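Flagellar regulatory protein C (Vibrio cholerae, PDB 4QHS) probably hydrolyses ATP as a heptameric AAA+ activator of sigma-54-dependent transcription of flagellar genes. Local coordinates at residues V214-Y228 with L245-H257. Sequence-based numbering, arbitrary orientation.
Sequences VPSIAPNAITKLLNY and LILSENGHIQSEH
Lys224 and Gln254 lie alongside each other, pointing opposite ways, where residues 248-257 follow helix 219-226. Lys224 CB points toward these residues without touching them closely. CG, anti to the backbone N, passes 3.7 Å from Gln254 OE1, and CD continues beside the same oxygen. Bends at chi2 (136°) and chi3 (144°) then bring CE to 3.4 Å from the Gln254 carbonyl O and leave NZ 3.6 Å from that O. A flexible methylene chain suits this place because it can carry the lysine past the Gln254 side chain. Gln254 OE1 is buried with no polar partner in the model, Lys224 methylenes lying beside it; NE2 meets carbon, 3.8 Å from both Ala221 CB and Leu225 CD2. The small alanine allows close approach, its CB 3.4 Å from His252 O. Farther along, Glu256 lays OE1 over one face of the Tyr228 ring, 3.4 Å from CG, with carboxylate and ring planes 38° apart; OE2 is buried without a partner, while Tyr228 OH is hydrogen-bonded to Glu236. At the other end, Val214 wedges CG2 against Leu245 CD2 (3.5 Å, tight), and side-chain-less Gly251 approaches closely enough for its O to accept a weak hydrogen bond from Ala218 N, the N-cap residue. Gln254 and Glu256 also rest on helix 233-247, so residues 248-257 pack against two helices of the small helical lid, the C-terminal subdomain characteristic of AAA+ ATPases.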
loop_
_atom_site.group_PDB
_atom_site.type_symbol
_atom_site.label_atom_id
_atom_site.label_comp_id
_atom_site.label_asym_id
_atom_site.label_seq_id
_atom_site.Cartn_x
_atom_site.Cartn_y
_atom_site.Cartn_z
ATOM N N VAL A 214 50.228 33.565 10.005
ATOM C CA VAL A 214 51.018 32.910 11.032
ATOM C C VAL A 214 52.138 31.972 10.535
ATOM O O VAL A 214 53.227 32.047 11.098
ATOM C CB VAL A 214 50.100 32.128 12.023
ATOM C CG1 VAL A 214 48.872 32.957 12.361
ATOM C CG2 VAL A 214 49.688 30.780 11.478
ATOM N N PRO A 215 51.915 31.167 9.454
ATOM C CA PRO A 215 52.663 29.922 9.251
ATOM C C PRO A 215 53.810 29.674 10.205
ATOM O O PRO A 215 53.552 29.299 11.354
ATOM C CB PRO A 215 53.176 30.073 7.821
ATOM C CG PRO A 215 52.087 30.850 7.128
ATOM C CD PRO A 215 51.210 31.486 8.198
ATOM N N SER A 216 55.043 29.863 9.732
ATOM C CA SER A 216 56.253 29.469 10.463
ATOM C C SER A 216 56.044 28.126 11.181
ATOM O O SER A 216 56.745 27.795 12.145
ATOM C CB SER A 216 56.671 30.562 11.455
ATOM O OG SER A 216 55.596 30.970 12.287
ATOM N N ILE A 217 54.990 27.437 10.751
ATOM C CA ILE A 217 54.559 26.208 11.359
ATOM C C ILE A 217 55.684 25.195 11.415
ATOM O O ILE A 217 56.161 24.727 10.419
ATOM C CB ILE A 217 53.360 25.677 10.612
ATOM C CG1 ILE A 217 53.286 24.185 10.703
ATOM C CG2 ILE A 217 53.475 25.998 9.176
ATOM C CD1 ILE A 217 53.139 23.588 9.385
ATOM N N ALA A 218 56.105 24.889 12.622
ATOM C CA ALA A 218 57.144 23.931 12.856
ATOM C C ALA A 218 57.184 22.908 11.754
ATOM O O ALA A 218 56.172 22.560 11.191
ATOM C CB ALA A 218 56.944 23.262 14.184
ATOM N N PRO A 219 58.378 22.427 11.467
ATOM C CA PRO A 219 58.606 21.418 10.456
ATOM C C PRO A 219 58.183 20.088 10.978
ATOM O O PRO A 219 57.910 19.198 10.222
ATOM C CB PRO A 219 60.116 21.414 10.340
ATOM C CG PRO A 219 60.534 22.685 10.862
ATOM C CD PRO A 219 59.640 22.959 11.969
ATOM N N ASN A 220 58.148 19.960 12.282
ATOM C CA ASN A 220 57.712 18.743 12.897
ATOM C C ASN A 220 56.226 18.584 12.711
ATOM O O ASN A 220 55.717 17.491 12.760
ATOM C CB ASN A 220 58.048 18.768 14.374
ATOM C CG ASN A 220 59.346 18.078 14.678
ATOM O OD1 ASN A 220 60.106 17.762 13.780
ATOM N ND2 ASN A 220 59.612 17.850 15.947
ATOM N N ALA A 221 55.549 19.703 12.504
ATOM C CA ALA A 221 54.132 19.723 12.233
ATOM C C ALA A 221 53.906 19.368 10.791
ATOM O O ALA A 221 52.989 18.669 10.457
ATOM C CB ALA A 221 53.572 21.072 12.519
ATOM N N ILE A 222 54.773 19.847 9.933
ATOM C CA ILE A 222 54.672 19.528 8.540
ATOM C C ILE A 222 54.777 18.038 8.347
ATOM O O ILE A 222 54.034 17.428 7.627
ATOM C CB ILE A 222 55.784 20.181 7.781
ATOM C CG1 ILE A 222 55.663 21.682 7.896
ATOM C CG2 ILE A 222 55.714 19.793 6.364
ATOM C CD1 ILE A 222 54.942 22.272 6.796
ATOM N N THR A 223 55.732 17.456 9.020
ATOM C CA THR A 223 56.000 16.066 8.849
ATOM C C THR A 223 54.785 15.307 9.332
ATOM O O THR A 223 54.373 14.333 8.754
ATOM C CB THR A 223 57.263 15.691 9.648
ATOM O OG1 THR A 223 58.396 16.282 9.030
ATOM C CG2 THR A 223 57.457 14.224 9.696
ATOM N N LYS A 224 54.219 15.795 10.417
ATOM C CA LYS A 224 53.039 15.206 11.004
ATOM C C LYS A 224 51.908 15.291 10.028
ATOM O O LYS A 224 51.189 14.356 9.830
ATOM C CB LYS A 224 52.678 15.971 12.241
ATOM C CG LYS A 224 51.526 15.439 12.979
ATOM C CD LYS A 224 51.864 15.437 14.414
ATOM C CE LYS A 224 50.699 15.762 15.248
ATOM N NZ LYS A 224 51.130 16.320 16.524
ATOM N N LEU A 225 51.775 16.439 9.406
ATOM C CA LEU A 225 50.785 16.607 8.336
ATOM C C LEU A 225 51.080 15.693 7.125
ATOM O O LEU A 225 50.157 15.129 6.534
ATOM C CB LEU A 225 50.726 18.074 7.873
ATOM C CG LEU A 225 49.788 19.140 8.477
ATOM C CD1 LEU A 225 48.485 18.565 9.054
ATOM C CD2 LEU A 225 50.466 20.025 9.482
ATOM N N LEU A 226 52.339 15.541 6.752
ATOM C CA LEU A 226 52.673 14.778 5.571
ATOM C C LEU A 226 52.479 13.304 5.733
ATOM O O LEU A 226 52.274 12.621 4.788
ATOM C CB LEU A 226 54.100 15.027 5.163
ATOM C CG LEU A 226 54.382 16.406 4.613
ATOM C CD1 LEU A 226 55.796 16.495 4.215
ATOM C CD2 LEU A 226 53.531 16.662 3.434
ATOM N N ASN A 227 52.555 12.811 6.944
ATOM C CA ASN A 227 52.542 11.389 7.159
ATOM C C ASN A 227 51.192 10.863 7.567
ATOM O O ASN A 227 51.097 9.810 8.141
ATOM C CB ASN A 227 53.559 11.000 8.233
ATOM C CG ASN A 227 54.962 10.776 7.675
ATOM O OD1 ASN A 227 55.296 9.695 7.219
ATOM N ND2 ASN A 227 55.781 11.797 7.732
ATOM N N TYR A 228 50.142 11.598 7.290
ATOM C CA TYR A 228 48.835 11.152 7.663
ATOM C C TYR A 228 48.153 10.826 6.380
ATOM O O TYR A 228 48.270 11.568 5.435
ATOM C CB TYR A 228 48.118 12.269 8.380
ATOM C CG TYR A 228 46.700 11.974 8.737
ATOM C CD1 TYR A 228 46.392 10.949 9.570
ATOM C CD2 TYR A 228 45.678 12.737 8.249
ATOM C CE1 TYR A 228 45.114 10.680 9.900
ATOM C CE2 TYR A 228 44.393 12.472 8.581
ATOM C CZ TYR A 228 44.114 11.442 9.407
ATOM O OH TYR A 228 42.849 11.164 9.748
ATOM N N LEU A 245 44.983 26.679 13.840
ATOM C CA LEU A 245 45.006 28.098 14.062
ATOM C C LEU A 245 44.299 28.486 15.350
ATOM O O LEU A 245 44.698 29.401 16.003
ATOM C CB LEU A 245 44.391 28.835 12.896
ATOM C CG LEU A 245 45.194 28.883 11.619
ATOM C CD1 LEU A 245 44.479 29.602 10.514
ATOM C CD2 LEU A 245 46.469 29.567 11.907
ATOM N N ILE A 246 43.253 27.774 15.717
ATOM C CA ILE A 246 42.548 28.077 16.944
ATOM C C ILE A 246 43.360 27.729 18.184
ATOM O O ILE A 246 43.385 28.471 19.130
ATOM C CB ILE A 246 41.172 27.400 16.994
ATOM C CG1 ILE A 246 40.244 28.019 15.966
ATOM C CG2 ILE A 246 40.558 27.565 18.322
ATOM C CD1 ILE A 246 39.100 27.181 15.615
ATOM N N LEU A 247 44.043 26.612 18.179
ATOM C CA LEU A 247 44.839 26.256 19.327
ATOM C C LEU A 247 46.002 27.213 19.520
ATOM O O LEU A 247 46.562 27.284 20.579
ATOM C CB LEU A 247 45.280 24.815 19.238
ATOM C CG LEU A 247 44.105 23.865 19.289
ATOM C CD1 LEU A 247 44.544 22.502 19.012
ATOM C CD2 LEU A 247 43.508 23.906 20.625
ATOM N N SER A 248 46.329 27.955 18.476
ATOM C CA SER A 248 47.138 29.163 18.553
ATOM C C SER A 248 48.005 29.397 17.330
ATOM O O SER A 248 48.258 28.496 16.560
ATOM C CB SER A 248 47.984 29.209 19.814
ATOM O OG SER A 248 48.929 30.249 19.714
ATOM N N GLU A 249 48.451 30.638 17.181
ATOM C CA GLU A 249 49.192 31.082 15.992
ATOM C C GLU A 249 50.671 30.656 15.911
ATOM O O GLU A 249 51.420 30.809 16.853
ATOM C CB GLU A 249 49.050 32.586 15.825
ATOM C CG GLU A 249 47.687 33.022 15.382
ATOM C CD GLU A 249 46.573 32.627 16.325
ATOM O OE1 GLU A 249 45.436 32.624 15.859
ATOM O OE2 GLU A 249 46.802 32.338 17.511
ATOM N N ASN A 250 51.075 30.110 14.772
ATOM C CA ASN A 250 52.398 29.511 14.624
ATOM C C ASN A 250 52.363 28.036 14.933
ATOM O O ASN A 250 52.760 27.629 15.983
ATOM C CB ASN A 250 53.400 30.172 15.546
ATOM C CG ASN A 250 54.794 29.641 15.349
ATOM O OD1 ASN A 250 55.371 29.775 14.285
ATOM N ND2 ASN A 250 55.333 29.022 16.370
ATOM N N GLY A 251 51.875 27.243 14.002
ATOM C CA GLY A 251 51.508 25.879 14.278
ATOM C C GLY A 251 52.586 25.015 14.876
ATOM O O GLY A 251 53.661 24.935 14.339
ATOM N N HIS A 252 52.279 24.327 15.965
ATOM C CA HIS A 252 53.288 23.473 16.584
ATOM C C HIS A 252 52.862 22.000 16.644
ATOM O O HIS A 252 53.422 21.139 15.953
ATOM C CB HIS A 252 53.583 23.980 17.988
ATOM C CG HIS A 252 55.015 23.846 18.384
ATOM N ND1 HIS A 252 55.467 22.831 19.199
ATOM C CD2 HIS A 252 56.099 24.595 18.075
ATOM C CE1 HIS A 252 56.770 22.964 19.380
ATOM N NE2 HIS A 252 57.177 24.028 18.710
ATOM N N ILE A 253 51.892 21.723 17.514
ATOM C CA ILE A 253 51.245 20.421 17.596
ATOM C C ILE A 253 49.751 20.658 17.365
ATOM O O ILE A 253 49.165 21.617 17.876
ATOM C CB ILE A 253 51.501 19.699 18.961
ATOM C CG1 ILE A 253 50.625 20.251 20.106
ATOM C CG2 ILE A 253 52.955 19.803 19.339
ATOM C CD1 ILE A 253 49.165 19.605 20.256
ATOM N N GLN A 254 49.141 19.777 16.583
ATOM C CA GLN A 254 47.753 19.923 16.222
ATOM C C GLN A 254 47.118 18.531 15.994
ATOM O O GLN A 254 47.826 17.543 15.806
ATOM C CB GLN A 254 47.635 20.808 14.998
ATOM C CG GLN A 254 47.589 20.034 13.704
ATOM C CD GLN A 254 48.876 19.329 13.402
ATOM O OE1 GLN A 254 48.907 18.102 13.265
ATOM N NE2 GLN A 254 49.950 20.098 13.265
ATOM N N SER A 255 45.787 18.463 16.013
ATOM C CA SER A 255 45.111 17.229 16.383
ATOM C C SER A 255 44.525 16.410 15.242
ATOM O O SER A 255 44.002 16.951 14.265
ATOM C CB SER A 255 43.993 17.553 17.380
ATOM O OG SER A 255 44.500 18.252 18.503
ATOM N N GLU A 256 44.609 15.090 15.389
ATOM C CA GLU A 256 43.807 14.188 14.566
ATOM C C GLU A 256 43.532 12.768 15.117
ATOM O O GLU A 256 43.747 11.804 14.390
ATOM C CB GLU A 256 44.470 14.062 13.199
ATOM C CG GLU A 256 45.960 14.000 13.261
ATOM C CD GLU A 256 46.605 14.510 11.998
ATOM O OE1 GLU A 256 47.514 13.818 11.497
ATOM O OE2 GLU A 256 46.210 15.602 11.520
ATOM N N HIS A 257 43.022 12.601 16.343
ATOM C CA HIS A 257 42.699 13.649 17.319
ATOM C C HIS A 257 43.097 13.121 18.706
ATOM O O HIS A 257 42.608 12.072 19.125
ATOM C CB HIS A 257 41.206 14.012 17.267
ATOM C CG HIS A 257 40.832 15.201 18.104
ATOM N ND1 HIS A 257 40.636 15.124 19.466
ATOM C CD2 HIS A 257 40.595 16.491 17.764
ATOM C CE1 HIS A 257 40.308 16.317 19.931
ATOM N NE2 HIS A 257 40.276 17.165 18.918
#